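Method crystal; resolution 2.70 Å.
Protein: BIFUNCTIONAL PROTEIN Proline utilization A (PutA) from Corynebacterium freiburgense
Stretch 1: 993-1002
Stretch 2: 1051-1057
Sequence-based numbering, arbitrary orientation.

Stretch 1, residues 993-1002: AALRTGTELR
Stretch 2 1051-1057: ELLHFLK

No hydrogen bond crosses between these two stretches; they are held by packing alone, and its centre is an alanine methyl set squarely on a phenylalanine ring. Ala993 CB lies 3.5 Å from the centroid of the Phe1055 ring, only 11° off the ring normal, a CH-pi contact over one face; its closest ring atom, CZ of Phe1055, is also 3.5 Å from Ala993 CB. A methyl group suits this place because it is small enough to let the helix backbone come close to the ring.

Stretch 1 enters as the end of a helix, 993-997, with phi/psi near -60/-43 at Ala993, drifting to -96/-16 at Thr997. The backbone amides of Arg996 and Thr997 both bond to Ala993 O, with N to O distances of 3.2 and 3.1 Å, and Gly998 N bonds to Ala994 O at 2.9 Å. Gly998 then leaves the helix at phi/psi 84/4, where a CB would be jammed against the carbonyl O of Thr997, so glycine fits the turn on backbone grounds alone. Thr999, at -66/149, leads into the strand 1000-1002.

Stretch 2 runs through a 3-10 segment, 1052-1055, with phi/psi of -66/-15 at Leu1052, -63/-30 at Leu1053, -66/-14 at His1054 and -108/8 at Phe1055; in it Phe1055 N bonds to Leu1052 O at 2.9 Å, and the chain turns extended at Leu1056 (-137/147). Its start is braced by His1054 ND1, which donates to Glu1051 OE1 at 2.7 Å. In register, Ala993 CA lies 6.4 Å from Leu1052 CA, and Thr997 CA lies 6.8 Å from Phe1055 CA, so both chains advance in the same general sense through these pairs, on an oblique course.

Phe1055, buried, points its CA-to-CB bond toward stretch 1, with chi1 m (-66°) and chi2 76°. Its flat ring offers a broad apolar surface to several neighbours at once. Ala994 CB approaches CE2 of Phe1055 at 4.3 Å, and Leu1001 CD2 reaches the same CE2 at 4.2 Å. Leu1001 starts sideways, but its m,t rotamer brings its end nearer, so the strand contributes to a pocket begun by the helix.

Leu1052 also starts sideways; with chi1 m and chi2 t, its CD2 comes within 3.6 Å of Ala993 CB. Its other methyl, CD1, lies 4.4 Å from CD of Arg996, whose aliphatic portion packs here while its guanidinium is hydrogen-bonded elsewhere in the structure.

Thr997 and Thr999 both point toward stretch 2. Thr997, chi1 p, sets CG2 3.9 Å from CD2 of Leu1056 and OG1 3.8 Å from CB of Phe1055. Threonine suits this position: it combines a methyl for packing with a hydroxyl, and Thr997 OG1 lies 3.3 Å from Ala993 O and 2.9 Å from Thr999 OG1, polar atoms of its own stretch. Thr999, chi1 m, places OG1 at the edge of the Phe1055 ring, 4.0 Å from its CD2.

Together the stretches bury 356 Å², both sides summed. Phe1055 has the largest covered area, followed by Ala993, Leu1052 and Thr997.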

# COMPACT_ATOMS: atom_id res chain seq x y z
N ALA A 993 -36.64 -6.37 13.11
CA ALA A 993 -35.23 -6.24 12.73
C ALA A 993 -34.54 -7.60 12.69
O ALA A 993 -33.76 -7.87 11.77
CB ALA A 993 -34.51 -5.32 13.70
N ALA A 994 -34.79 -8.45 13.68
CA ALA A 994 -34.07 -9.72 13.74
C ALA A 994 -34.52 -10.68 12.66
O ALA A 994 -33.73 -11.53 12.22
CB ALA A 994 -34.24 -10.37 15.12
N LEU A 995 -35.79 -10.61 12.26
CA LEU A 995 -36.28 -11.46 11.18
C LEU A 995 -35.56 -11.16 9.88
O LEU A 995 -35.38 -12.05 9.05
CB LEU A 995 -37.78 -11.28 11.02
CG LEU A 995 -38.54 -12.10 9.98
CD1 LEU A 995 -38.34 -13.56 10.22
CD2 LEU A 995 -40.04 -11.76 10.06
N ARG A 996 -35.11 -9.91 9.71
CA ARG A 996 -34.50 -9.46 8.47
C ARG A 996 -33.00 -9.70 8.44
O ARG A 996 -32.44 -9.95 7.37
CB ARG A 996 -34.80 -7.96 8.28
CG ARG A 996 -34.11 -7.30 7.10
CD ARG A 996 -34.51 -5.86 6.91
NE ARG A 996 -35.95 -5.67 6.76
CZ ARG A 996 -36.60 -5.71 5.59
NH1 ARG A 996 -35.93 -5.94 4.48
NH2 ARG A 996 -37.92 -5.52 5.54
N THR A 997 -32.32 -9.61 9.59
CA THR A 997 -30.89 -9.83 9.63
C THR A 997 -30.51 -11.25 10.01
O THR A 997 -29.37 -11.66 9.77
CB THR A 997 -30.21 -8.84 10.58
OG1 THR A 997 -30.71 -9.03 11.90
CG2 THR A 997 -30.49 -7.44 10.14
N GLY A 998 -31.45 -12.02 10.57
CA GLY A 998 -31.16 -13.33 11.09
C GLY A 998 -30.62 -13.38 12.51
O GLY A 998 -30.27 -14.46 12.99
N THR A 999 -30.54 -12.24 13.19
CA THR A 999 -30.02 -12.19 14.55
C THR A 999 -30.94 -12.94 15.51
O THR A 999 -32.15 -13.06 15.29
CB THR A 999 -29.91 -10.74 15.01
OG1 THR A 999 -29.06 -10.02 14.11
CG2 THR A 999 -29.36 -10.64 16.39
N GLU A 1000 -30.34 -13.50 16.55
CA GLU A 1000 -31.04 -14.16 17.64
C GLU A 1000 -31.19 -13.14 18.75
O GLU A 1000 -30.23 -12.45 19.08
CB GLU A 1000 -30.27 -15.38 18.12
CG GLU A 1000 -30.91 -16.14 19.24
CD GLU A 1000 -29.96 -17.12 19.95
OE1 GLU A 1000 -30.47 -17.99 20.68
OE2 GLU A 1000 -28.72 -17.02 19.78
N LEU A 1001 -32.42 -12.98 19.25
CA LEU A 1001 -32.69 -12.16 20.43
C LEU A 1001 -32.64 -13.05 21.67
O LEU A 1001 -33.20 -14.15 21.67
CB LEU A 1001 -34.04 -11.49 20.30
CG LEU A 1001 -34.15 -10.64 19.06
CD1 LEU A 1001 -35.53 -10.07 18.92
CD2 LEU A 1001 -33.18 -9.55 19.19
N ARG A 1002 -31.93 -12.60 22.70
CA ARG A 1002 -31.89 -13.27 24.00
C ARG A 1002 -32.29 -12.28 25.08
O ARG A 1002 -31.65 -11.23 25.21
CB ARG A 1002 -30.50 -13.85 24.32
CG ARG A 1002 -30.14 -15.07 23.55
CD ARG A 1002 -28.81 -15.62 24.04
NE ARG A 1002 -28.18 -16.48 23.05
CZ ARG A 1002 -26.88 -16.73 23.01
NH1 ARG A 1002 -26.08 -16.19 23.92
NH2 ARG A 1002 -26.37 -17.52 22.07
N GLU A 1051 -31.86 2.21 13.53
CA GLU A 1051 -31.99 1.10 14.47
C GLU A 1051 -31.31 -0.16 13.96
O GLU A 1051 -30.75 -0.92 14.75
CB GLU A 1051 -33.46 0.81 14.75
CG GLU A 1051 -33.73 -0.21 15.86
CD GLU A 1051 -33.18 0.22 17.23
OE1 GLU A 1051 -32.49 -0.62 17.86
OE2 GLU A 1051 -33.48 1.34 17.70
N LEU A 1052 -31.34 -0.40 12.64
CA LEU A 1052 -30.75 -1.64 12.12
C LEU A 1052 -29.23 -1.70 12.30
O LEU A 1052 -28.65 -2.79 12.19
CB LEU A 1052 -31.14 -1.85 10.64
CG LEU A 1052 -32.62 -2.23 10.38
CD1 LEU A 1052 -33.01 -2.21 8.92
CD2 LEU A 1052 -32.96 -3.59 10.93
N LEU A 1053 -28.56 -0.58 12.60
CA LEU A 1053 -27.12 -0.66 12.82
C LEU A 1053 -26.81 -1.54 14.02
O LEU A 1053 -25.79 -2.23 14.05
CB LEU A 1053 -26.50 0.74 12.97
CG LEU A 1053 -26.48 1.63 11.71
CD1 LEU A 1053 -26.03 3.05 11.95
CD2 LEU A 1053 -25.64 1.07 10.61
N HIS A 1054 -27.72 -1.59 14.99
CA HIS A 1054 -27.57 -2.43 16.16
C HIS A 1054 -27.62 -3.91 15.82
O HIS A 1054 -27.21 -4.74 16.66
CB HIS A 1054 -28.67 -2.10 17.18
CG HIS A 1054 -28.68 -0.67 17.59
ND1 HIS A 1054 -29.84 0.07 17.70
CD2 HIS A 1054 -27.67 0.17 17.94
CE1 HIS A 1054 -29.55 1.30 18.08
NE2 HIS A 1054 -28.24 1.38 18.24
N PHE A 1055 -28.06 -4.27 14.62
CA PHE A 1055 -28.18 -5.66 14.22
C PHE A 1055 -27.13 -6.09 13.21
O PHE A 1055 -27.20 -7.21 12.70
CB PHE A 1055 -29.59 -5.91 13.67
CG PHE A 1055 -30.66 -5.77 14.72
CD1 PHE A 1055 -31.06 -4.51 15.15
CD2 PHE A 1055 -31.25 -6.88 15.27
CE1 PHE A 1055 -32.03 -4.37 16.13
CE2 PHE A 1055 -32.25 -6.75 16.23
CZ PHE A 1055 -32.63 -5.49 16.67
N LEU A 1056 -26.14 -5.23 12.92
CA LEU A 1056 -25.20 -5.41 11.82
C LEU A 1056 -23.77 -5.07 12.24
O LEU A 1056 -23.51 -4.16 13.03
CB LEU A 1056 -25.59 -4.55 10.61
CG LEU A 1056 -26.97 -4.82 9.99
CD1 LEU A 1056 -27.35 -3.66 9.11
CD2 LEU A 1056 -26.99 -6.12 9.21
N LYS A 1057 -22.83 -5.79 11.65
CA LYS A 1057 -21.41 -5.53 11.82
C LYS A 1057 -20.85 -5.03 10.50
O LYS A 1057 -20.90 -5.73 9.48
CB LYS A 1057 -20.69 -6.81 12.26
CG LYS A 1057 -21.11 -7.40 13.59
CD LYS A 1057 -20.28 -8.66 13.85
CE LYS A 1057 -20.54 -9.67 12.74
NZ LYS A 1057 -20.16 -11.08 13.07